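Local coordinates for hypothetical protein, GDSL-like Lipase/Acylhydrolase family protein (PDB 4M8K) that probably hydrolyses ester bonds, as expected of a GDSL-like lipase or acylhydrolase, although its natural substrate is not established, at residues S124-Y135 with L174-I185; G27-G35 with L43-E51. One frame throughout, in Å; residues are numbered along the deposited sequence.

Contact 1: S124-Y135 with L174-I185; sequences SWAGAPIGAYQY and LSEEVTDSMDEI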
loop_
_atom_site.group_PDB
_atom_site.type_symbol
_atom_site.label_atom_id
_atom_site.label_comp_id
_atom_site.label_asym_id
_atom_site.label_seq_id
_atom_site.Cartn_x
_atom_site.Cartn_y
_atom_site.Cartn_z
ATOM N N SER A 124 10.924 6.273 2.096
ATOM C CA SER A 124 12.285 6.116 1.561
ATOM C C SER A 124 12.727 7.331 0.773
ATOM O O SER A 124 13.774 7.906 1.044
ATOM C CB SER A 124 12.361 4.869 0.715
ATOM O OG SER A 124 13.699 4.546 0.409
ATOM N N TRP A 125 11.928 7.735 -0.207
ATOM C CA TRP A 125 12.325 8.849 -1.045
ATOM C C TRP A 125 12.397 10.156 -0.288
ATOM O O TRP A 125 13.221 10.977 -0.614
ATOM C CB TRP A 125 11.367 9.033 -2.162
ATOM C CG TRP A 125 11.353 7.965 -3.194
ATOM C CD1 TRP A 125 12.206 6.930 -3.340
ATOM C CD2 TRP A 125 10.456 7.909 -4.312
ATOM N NE1 TRP A 125 11.880 6.185 -4.457
ATOM C CE2 TRP A 125 10.803 6.772 -5.074
ATOM C CE3 TRP A 125 9.361 8.682 -4.708
ATOM C CZ2 TRP A 125 10.087 6.390 -6.220
ATOM C CZ3 TRP A 125 8.645 8.312 -5.861
ATOM C CH2 TRP A 125 9.039 7.194 -6.618
ATOM N N ALA A 126 11.555 10.353 0.730
ATOM C CA ALA A 126 11.622 11.605 1.495
ATOM C C ALA A 126 12.683 11.634 2.590
ATOM O O ALA A 126 12.932 12.696 3.156
ATOM C CB ALA A 126 10.259 11.924 2.110
ATOM N N GLY A 127 13.319 10.499 2.874
ATOM C CA GLY A 127 14.351 10.467 3.872
ATOM C C GLY A 127 13.799 10.628 5.278
ATOM O O GLY A 127 14.422 11.225 6.123
ATOM N N ALA A 128 12.625 10.072 5.530
ATOM C CA ALA A 128 12.013 10.157 6.841
ATOM C C ALA A 128 12.898 9.417 7.815
ATOM O O ALA A 128 13.542 8.450 7.435
ATOM C CB ALA A 128 10.592 9.575 6.826
ATOM N N PRO A 129 12.962 9.906 9.065
ATOM C CA PRO A 129 13.800 9.259 10.071
ATOM C C PRO A 129 13.341 7.854 10.311
ATOM O O PRO A 129 12.136 7.593 10.270
ATOM C CB PRO A 129 13.611 10.125 11.317
ATOM C CG PRO A 129 12.388 10.946 11.084
ATOM C CD PRO A 129 12.241 11.074 9.608
ATOM N N ILE A 130 14.272 6.935 10.527
ATOM C CA ILE A 130 13.928 5.524 10.670
ATOM C C ILE A 130 13.448 5.158 12.057
ATOM O O ILE A 130 12.568 4.290 12.232
ATOM C CB ILE A 130 15.131 4.648 10.285
ATOM C CG1 ILE A 130 15.415 4.820 8.814
ATOM C CG2 ILE A 130 14.851 3.183 10.545
ATOM C CD1 ILE A 130 14.354 4.245 7.898
ATOM N N GLY A 131 14.076 5.785 13.046
ATOM C CA GLY A 131 13.733 5.557 14.437
ATOM C C GLY A 131 14.030 4.149 14.903
ATOM O O GLY A 131 14.859 3.469 14.304
ATOM N N ALA A 132 13.308 3.722 15.936
ATOM C CA ALA A 132 13.510 2.417 16.583
ATOM C C ALA A 132 12.312 1.510 16.406
ATOM O O ALA A 132 11.158 1.965 16.327
ATOM C CB ALA A 132 13.784 2.621 18.059
ATOM N N TYR A 133 12.565 0.215 16.298
ATOM C CA TYR A 133 11.491 -0.757 16.379
ATOM C C TYR A 133 10.763 -0.511 17.676
ATOM O O TYR A 133 11.380 -0.213 18.684
ATOM C CB TYR A 133 12.025 -2.180 16.353
ATOM C CG TYR A 133 12.691 -2.480 15.050
ATOM C CD1 TYR A 133 11.927 -2.644 13.904
ATOM C CD2 TYR A 133 14.089 -2.535 14.937
ATOM C CE1 TYR A 133 12.510 -2.916 12.693
ATOM C CE2 TYR A 133 14.696 -2.768 13.697
ATOM C CZ TYR A 133 13.899 -2.979 12.581
ATOM O OH TYR A 133 14.447 -3.245 11.330
ATOM N N GLN A 134 9.444 -0.576 17.635
ATOM C CA GLN A 134 8.610 -0.170 18.744
ATOM C C GLN A 134 7.282 -0.873 18.646
ATOM O O GLN A 134 6.438 -0.592 17.764
ATOM C CB GLN A 134 8.427 1.371 18.769
ATOM C CG GLN A 134 7.608 1.875 19.965
ATOM C CD GLN A 134 7.497 3.416 20.076
ATOM O OE1 GLN A 134 7.962 4.173 19.231
ATOM N NE2 GLN A 134 6.847 3.860 21.119
ATOM N N TYR A 135 7.009 -1.742 19.618
ATOM C CA TYR A 135 5.817 -2.577 19.546
ATOM C C TYR A 135 4.683 -2.234 20.545
ATOM O O TYR A 135 3.726 -2.979 20.696
ATOM C CB TYR A 135 6.292 -4.036 19.681
ATOM C CG TYR A 135 7.273 -4.403 18.578
ATOM C CD1 TYR A 135 6.848 -4.522 17.278
ATOM C CD2 TYR A 135 8.641 -4.566 18.830
ATOM C CE1 TYR A 135 7.734 -4.848 16.267
ATOM C CE2 TYR A 135 9.550 -4.898 17.816
ATOM C CZ TYR A 135 9.091 -5.045 16.528
ATOM O OH TYR A 135 9.940 -5.362 15.485
ATOM N N LEU A 174 13.928 0.452 -2.838
ATOM C CA LEU A 174 13.884 1.334 -1.657
ATOM C C LEU A 174 15.144 1.229 -0.805
ATOM O O LEU A 174 15.921 0.306 -0.959
ATOM C CB LEU A 174 12.655 1.021 -0.814
ATOM C CG LEU A 174 11.298 1.147 -1.550
ATOM C CD1 LEU A 174 10.188 1.009 -0.523
ATOM C CD2 LEU A 174 11.123 2.428 -2.361
ATOM N N SER A 175 15.334 2.163 0.121
ATOM C CA SER A 175 16.477 2.096 1.025
ATOM C C SER A 175 16.542 0.772 1.704
ATOM O O SER A 175 15.537 0.139 1.951
ATOM C CB SER A 175 16.415 3.221 2.079
ATOM O OG SER A 175 15.386 3.079 3.015
ATOM N N GLU A 176 17.772 0.376 2.033
ATOM C CA GLU A 176 18.040 -0.806 2.811
ATOM C C GLU A 176 17.289 -0.778 4.104
ATOM O O GLU A 176 16.681 -1.752 4.491
ATOM C CB GLU A 176 19.534 -0.876 3.127
ATOM C CG GLU A 176 20.038 -2.290 3.331
ATOM C CD GLU A 176 21.575 -2.389 3.308
ATOM O OE1 GLU A 176 22.291 -1.583 3.972
ATOM O OE2 GLU A 176 22.061 -3.288 2.606
ATOM N N GLU A 177 17.316 0.348 4.778
ATOM C CA GLU A 177 16.635 0.471 6.080
ATOM C C GLU A 177 15.102 0.349 6.013
ATOM O O GLU A 177 14.532 -0.342 6.833
ATOM C CB GLU A 177 17.049 1.764 6.777
ATOM C CG GLU A 177 18.460 1.623 7.307
ATOM C CD GLU A 177 19.056 2.920 7.813
ATOM O OE1 GLU A 177 18.338 3.938 7.890
ATOM O OE2 GLU A 177 20.266 2.918 8.123
ATOM N N VAL A 178 14.444 0.996 5.047
ATOM C CA VAL A 178 13.004 0.846 4.882
ATOM C C VAL A 178 12.655 -0.588 4.463
ATOM O O VAL A 178 11.694 -1.197 4.944
ATOM C CB VAL A 178 12.445 1.899 3.872
ATOM C CG1 VAL A 178 11.053 1.538 3.370
ATOM C CG2 VAL A 178 12.410 3.286 4.519
ATOM N N THR A 179 13.459 -1.146 3.591
ATOM C CA THR A 179 13.196 -2.477 3.092
ATOM C C THR A 179 13.310 -3.539 4.205
ATOM O O THR A 179 12.401 -4.399 4.389
ATOM C CB THR A 179 14.163 -2.813 1.947
ATOM O OG1 THR A 179 13.984 -1.859 0.869
ATOM C CG2 THR A 179 13.862 -4.177 1.436
ATOM N N ASP A 180 14.410 -3.470 4.936
ATOM C CA ASP A 180 14.689 -4.417 5.998
ATOM C C ASP A 180 13.686 -4.230 7.141
ATOM O O ASP A 180 13.239 -5.212 7.783
ATOM C CB ASP A 180 16.118 -4.242 6.549
ATOM C CG ASP A 180 17.214 -4.760 5.612
ATOM O OD1 ASP A 180 16.897 -5.470 4.642
ATOM O OD2 ASP A 180 18.397 -4.447 5.880
ATOM N N SER A 181 13.389 -2.974 7.454
ATOM C CA SER A 181 12.465 -2.675 8.557
ATOM C C SER A 181 11.074 -3.267 8.284
ATOM O O SER A 181 10.484 -3.898 9.158
ATOM C CB SER A 181 12.361 -1.172 8.816
ATOM O OG SER A 181 13.616 -0.606 9.220
HETATM N N MSE A 182 10.537 -3.089 7.078
HETATM C CA MSE A 182 9.191 -3.657 6.770
HETATM C C MSE A 182 9.226 -5.179 6.876
HETATM O O MSE A 182 8.290 -5.791 7.385
HETATM C CB MSE A 182 8.696 -3.209 5.401
HETATM C CG MSE A 182 8.096 -1.850 5.568
HETATM SE SE MSE A 182 7.094 -1.191 4.015
HETATM C CE MSE A 182 8.500 -1.316 2.654
ATOM N N ASP A 183 10.324 -5.814 6.483
ATOM C CA ASP A 183 10.342 -7.272 6.499
ATOM C C ASP A 183 10.378 -7.773 7.929
ATOM O O ASP A 183 9.672 -8.700 8.282
ATOM C CB ASP A 183 11.515 -7.819 5.703
ATOM C CG ASP A 183 11.305 -9.268 5.313
ATOM O OD1 ASP A 183 10.297 -9.620 4.723
ATOM O OD2 ASP A 183 12.131 -10.085 5.610
ATOM N N GLU A 184 11.211 -7.147 8.740
ATOM C CA GLU A 184 11.316 -7.487 10.164
ATOM C C GLU A 184 9.991 -7.259 10.928
ATOM O O GLU A 184 9.554 -8.073 11.747
ATOM C CB GLU A 184 12.417 -6.653 10.816
ATOM C CG GLU A 184 12.444 -6.737 12.343
ATOM C CD GLU A 184 12.695 -8.146 12.873
ATOM O OE1 GLU A 184 12.930 -9.095 12.091
ATOM O OE2 GLU A 184 12.679 -8.327 14.100
ATOM N N ILE A 185 9.372 -6.115 10.681
ATOM C CA ILE A 185 8.117 -5.781 11.339
ATOM C C ILE A 185 6.964 -6.666 10.847
ATOM O O ILE A 185 6.162 -7.121 11.697
ATOM C CB ILE A 185 7.784 -4.248 11.194
ATOM C CG1 ILE A 185 8.864 -3.417 11.876
ATOM C CG2 ILE A 185 6.445 -3.922 11.820
ATOM C CD1 ILE A 185 8.853 -1.953 11.527
HETATM O O HOH W 1 12.119 -6.579 15.935
#
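Ser124 OG, trans to its own backbone N (chi1 -168°), is placed against the start of helix 176-189 at Ser175, and Tyr133 has CG opposite its carbonyl carbon (chi1 -64°), which lays its ring and OH alongside Ser181, Glu184 and Ile185. Ser175 is the N-cap of the helix. One serine hydroxyl from each segment accepts an amide here: Ser124 OG that of Ser175 N, at 2.9 Å and 171°, and Ser175 OG that of Val178 N, at 3.1 Å. On the same first turn, Ile130 CD1 rests against Val178 CG2 (4.0 Å), while its CG1 passes the carboxylate of Glu177. Tyr133 meets Ile185 CG1 at its ring edge, CD1 standing 3.8 Å from that atom, and crosses Glu184 at about a right angle. Replacing this tyrosine by an alanine would probably open a gap beside Ile185 CG1 and Glu184 CG and let the loop drift from the helix. Ser181 OG donates to Glu177 O (2.6 Å) and also bonds Arg147, a residue of helix 146-160 that Ile130 and Tyr133 touch as well. A water links Tyr135 OH (2.5 Å) to Glu184 OE2 (2.6 Å), and that carboxylate oxygen is also salt-bridged to Arg187. The clear direct hydrogen bond across the contact is thus at the helix start; farther along, mostly side-chain packing and a water bridge join the loop to the helix.

Contact 2: G27-G35 with L43-E51; sequences GDSYSTFYG and LCWYGVPGE. With ACT (acetate ion), chain C.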
loop_
_atom_site.group_PDB
_atom_site.type_symbol
_atom_site.label_atom_id
_atom_site.label_comp_id
_atom_site.label_asym_id
_atom_site.label_seq_id
_atom_site.Cartn_x
_atom_site.Cartn_y
_atom_site.Cartn_z
ATOM N N GLY A 27 -2.705 2.497 0.051
ATOM C CA GLY A 27 -1.577 2.726 -0.861
ATOM C C GLY A 27 -1.176 4.155 -1.060
ATOM O O GLY A 27 -1.734 5.122 -0.460
ATOM N N ASP A 28 -0.186 4.278 -1.926
ATOM C CA ASP A 28 0.352 5.541 -2.377
ATOM C C ASP A 28 0.109 5.686 -3.913
ATOM O O ASP A 28 -0.792 5.044 -4.443
ATOM C CB ASP A 28 1.823 5.661 -1.969
ATOM C CG ASP A 28 2.701 4.560 -2.567
ATOM O OD1 ASP A 28 2.383 3.997 -3.647
ATOM O OD2 ASP A 28 3.716 4.234 -1.923
ATOM N N SER A 29 0.905 6.502 -4.607
ATOM C CA SER A 29 0.701 6.728 -6.065
ATOM C C SER A 29 0.624 5.440 -6.855
ATOM O O SER A 29 -0.059 5.395 -7.870
ATOM C CB SER A 29 1.837 7.518 -6.696
ATOM O OG SER A 29 1.914 8.868 -6.304
ATOM N N TYR A 30 1.351 4.389 -6.423
ATOM C CA TYR A 30 1.489 3.154 -7.220
ATOM C C TYR A 30 0.126 2.430 -7.345
ATOM O O TYR A 30 -0.099 1.628 -8.255
ATOM C CB TYR A 30 2.500 2.168 -6.611
ATOM C CG TYR A 30 3.979 2.376 -6.919
ATOM C CD1 TYR A 30 4.532 3.633 -7.022
ATOM C CD2 TYR A 30 4.829 1.278 -7.058
ATOM C CE1 TYR A 30 5.889 3.806 -7.296
ATOM C CE2 TYR A 30 6.168 1.435 -7.305
ATOM C CZ TYR A 30 6.706 2.709 -7.418
ATOM O OH TYR A 30 8.059 2.882 -7.723
ATOM N N SER A 31 -0.767 2.747 -6.421
ATOM C CA SER A 31 -2.097 2.128 -6.334
ATOM C C SER A 31 -3.228 3.128 -6.615
ATOM O O SER A 31 -4.408 2.853 -6.334
ATOM C CB SER A 31 -2.232 1.470 -4.953
ATOM O OG SER A 31 -1.242 0.465 -4.779
ATOM N N THR A 32 -2.888 4.293 -7.169
ATOM C CA THR A 32 -3.885 5.312 -7.485
ATOM C C THR A 32 -4.314 5.257 -8.939
ATOM O O THR A 32 -3.566 4.815 -9.800
ATOM C CB THR A 32 -3.455 6.800 -7.238
ATOM O OG1 THR A 32 -2.331 7.184 -8.071
ATOM C CG2 THR A 32 -3.173 7.037 -5.770
ATOM N N PHE A 33 -5.541 5.708 -9.182
ATOM C CA PHE A 33 -6.021 6.087 -10.526
ATOM C C PHE A 33 -7.156 7.069 -10.313
ATOM O O PHE A 33 -8.091 6.801 -9.520
ATOM C CB PHE A 33 -6.467 4.881 -11.409
ATOM C CG PHE A 33 -6.404 5.178 -12.893
ATOM C CD1 PHE A 33 -7.450 5.836 -13.518
ATOM C CD2 PHE A 33 -5.285 4.819 -13.660
ATOM C CE1 PHE A 33 -7.389 6.170 -14.870
ATOM C CE2 PHE A 33 -5.213 5.112 -15.013
ATOM C CZ PHE A 33 -6.264 5.813 -15.629
ATOM N N TYR A 34 -7.045 8.221 -10.962
ATOM C CA TYR A 34 -8.099 9.255 -10.952
ATOM C C TYR A 34 -9.502 8.671 -11.067
ATOM O O TYR A 34 -9.792 7.891 -12.005
ATOM C CB TYR A 34 -7.840 10.256 -12.105
ATOM C CG TYR A 34 -8.665 11.499 -11.985
ATOM C CD1 TYR A 34 -8.439 12.399 -10.940
ATOM C CD2 TYR A 34 -9.702 11.776 -12.887
ATOM C CE1 TYR A 34 -9.204 13.523 -10.782
ATOM C CE2 TYR A 34 -10.475 12.939 -12.750
ATOM C CZ TYR A 34 -10.200 13.806 -11.692
ATOM O OH TYR A 34 -10.928 14.948 -11.490
ATOM N N GLY A 35 -10.372 9.027 -10.134
ATOM C CA GLY A 35 -11.763 8.572 -10.115
ATOM C C GLY A 35 -11.978 7.213 -9.488
ATOM O O GLY A 35 -13.091 6.723 -9.431
ATOM N N LEU A 43 -5.120 12.467 -3.513
ATOM C CA LEU A 43 -4.296 12.759 -4.673
ATOM C C LEU A 43 -3.974 11.499 -5.445
ATOM O O LEU A 43 -3.701 10.434 -4.871
ATOM C CB LEU A 43 -2.998 13.467 -4.282
ATOM C CG LEU A 43 -3.190 14.830 -3.617
ATOM C CD1 LEU A 43 -1.819 15.411 -3.250
ATOM C CD2 LEU A 43 -3.987 15.799 -4.486
ATOM N N CYS A 44 -4.013 11.633 -6.758
ATOM C CA CYS A 44 -3.666 10.536 -7.691
ATOM C C CYS A 44 -2.470 10.874 -8.578
ATOM O O CYS A 44 -2.199 12.031 -8.831
ATOM C CB CYS A 44 -4.875 10.261 -8.559
ATOM S SG CYS A 44 -6.267 9.522 -7.659
ATOM N N TRP A 45 -1.798 9.862 -9.100
ATOM C CA TRP A 45 -0.684 10.018 -9.991
ATOM C C TRP A 45 -1.059 9.620 -11.414
ATOM O O TRP A 45 -0.615 10.238 -12.346
ATOM C CB TRP A 45 0.482 9.164 -9.488
ATOM C CG TRP A 45 1.840 9.542 -10.039
ATOM C CD1 TRP A 45 2.708 10.409 -9.494
ATOM C CD2 TRP A 45 2.485 8.995 -11.201
ATOM N NE1 TRP A 45 3.846 10.455 -10.246
ATOM C CE2 TRP A 45 3.743 9.566 -11.278
ATOM C CE3 TRP A 45 2.119 8.032 -12.167
ATOM C CZ2 TRP A 45 4.625 9.286 -12.331
ATOM C CZ3 TRP A 45 2.992 7.718 -13.144
ATOM C CH2 TRP A 45 4.227 8.366 -13.262
ATOM N N TYR A 46 -1.892 8.596 -11.553
ATOM C CA TYR A 46 -2.326 8.107 -12.868
ATOM C C TYR A 46 -3.705 8.630 -13.285
ATOM O O TYR A 46 -4.607 8.705 -12.489
ATOM C CB TYR A 46 -2.385 6.591 -12.855
ATOM C CG TYR A 46 -1.061 5.876 -12.604
ATOM C CD1 TYR A 46 -0.236 5.552 -13.669
ATOM C CD2 TYR A 46 -0.645 5.510 -11.317
ATOM C CE1 TYR A 46 0.995 4.909 -13.468
ATOM C CE2 TYR A 46 0.578 4.853 -11.118
ATOM C CZ TYR A 46 1.369 4.539 -12.180
ATOM O OH TYR A 46 2.566 3.871 -12.005
ATOM N N GLY A 47 -3.862 8.912 -14.565
ATOM C CA GLY A 47 -5.159 9.311 -15.112
ATOM C C GLY A 47 -5.667 10.688 -14.739
ATOM O O GLY A 47 -6.860 10.939 -14.881
ATOM N N VAL A 48 -4.784 11.597 -14.319
ATOM C CA VAL A 48 -5.205 12.896 -13.821
ATOM C C VAL A 48 -5.262 13.890 -15.015
ATOM O O VAL A 48 -4.246 14.209 -15.602
ATOM C CB VAL A 48 -4.278 13.460 -12.754
ATOM C CG1 VAL A 48 -4.726 14.840 -12.309
ATOM C CG2 VAL A 48 -4.182 12.529 -11.525
ATOM N N PRO A 49 -6.441 14.403 -15.346
ATOM C CA PRO A 49 -6.527 15.360 -16.480
ATOM C C PRO A 49 -5.596 16.564 -16.317
ATOM O O PRO A 49 -5.568 17.183 -15.235
ATOM C CB PRO A 49 -7.973 15.806 -16.448
ATOM C CG PRO A 49 -8.697 14.752 -15.696
ATOM C CD PRO A 49 -7.739 14.164 -14.716
ATOM N N GLY A 50 -4.825 16.878 -17.362
ATOM C CA GLY A 50 -3.911 18.018 -17.358
ATOM C C GLY A 50 -2.640 17.798 -16.593
ATOM O O GLY A 50 -1.879 18.727 -16.391
ATOM N N GLU A 51 -2.405 16.580 -16.122
ATOM C CA GLU A 51 -1.170 16.280 -15.410
ATOM C C GLU A 51 -0.578 15.019 -16.010
ATOM O O GLU A 51 -0.300 14.045 -15.311
ATOM C CB GLU A 51 -1.399 16.140 -13.915
ATOM C CG GLU A 51 -1.565 17.488 -13.248
ATOM C CD GLU A 51 -1.830 17.390 -11.765
ATOM O OE1 GLU A 51 -1.292 16.464 -11.089
ATOM O OE2 GLU A 51 -2.591 18.253 -11.283
HETATM C C ACT C . 4.354 7.921 -4.753
HETATM O O ACT C . 4.370 8.661 -5.750
HETATM O OXT ACT C . 3.460 8.048 -3.915
HETATM C CH3 ACT C . 5.382 6.849 -4.542
#
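Ser29, last residue of the Gly-Asp-Ser part of the GDSL motif, meets Trp45 in the loop that follows strand 22-27 of the GDSL hydrolase fold. Two direct hydrogen bonds tie the segments. Thr32, with OG1 lodged between its backbone N and carbonyl carbon (chi1 63°), accepts Trp45 N at 2.9 Å and 167°. The same OG1 donates to Ser29 O, also 2.9 Å away, so one hydroxyl connects the turn at Ser29 with the second segment. Farther along, Tyr34 N points almost straight at Tyr46 O, 2.9 Å distant and 179° at the hydrogen.

Ring contacts make up most of the rest. Tyr46 turns its ring edge to Ser29 O, with CE2 3.4 Å from that oxygen, and its OH reaches the carbonyl of Pro206. Phe33 crosses Tyr46 at about a right angle, CD2 lying 3.5 Å from Tyr46 CB. Over one face of the Phe33 ring rests Gly47 CA, in a CH-pi contact 4.1 Å from the centroid; a beta carbon there would run into Phe33 CE1. At the outer end Pro49 CD makes a second CH-pi contact, 3.7 Å from the centroid of the Tyr34 ring. Tyr46 N is buried here without a partner.

The remaining contacts involve a bound ion and the groups around it. Trp45 sets CB and the start of its indole against the side chain of Ser29, and stacks on His205. Its place in the motif is consistent with Ser29 being the family's nucleophilic serine. An acetate, probably from the crystallisation liquor, is hydrogen-bonded by Ser29, Asn122, His205 and Gly84, a set of groups resembling a serine-hydrolase centre with its oxyanion hole. Ser29 N donates a hydrogen bond to acetate OXT, 3.1 Å away.

How the contacts relate
Both contacts are partly buried, their centres about 15 Å (contact 1) and 14 Å (contact 2) from the centre of the chain and about 25 Å from each other. Contact 1 packs a helix end and the loop after it against helix 176-189, with Glu177 and Asp180 exposed. Contact 2 joins two loop segments, and combines two direct hydrogen bonds with aromatic rings and a glycine. Helix 121-126 connects them: Asp28 touches Thr121 and Asn122, while Ser124 begins contact 1. The acetate hydrogen-bonded to Ser29 lies about 4 Å, nearest atoms, from the Trp125 side chain, placing one end of each contact near the probable active site, though the two do not touch.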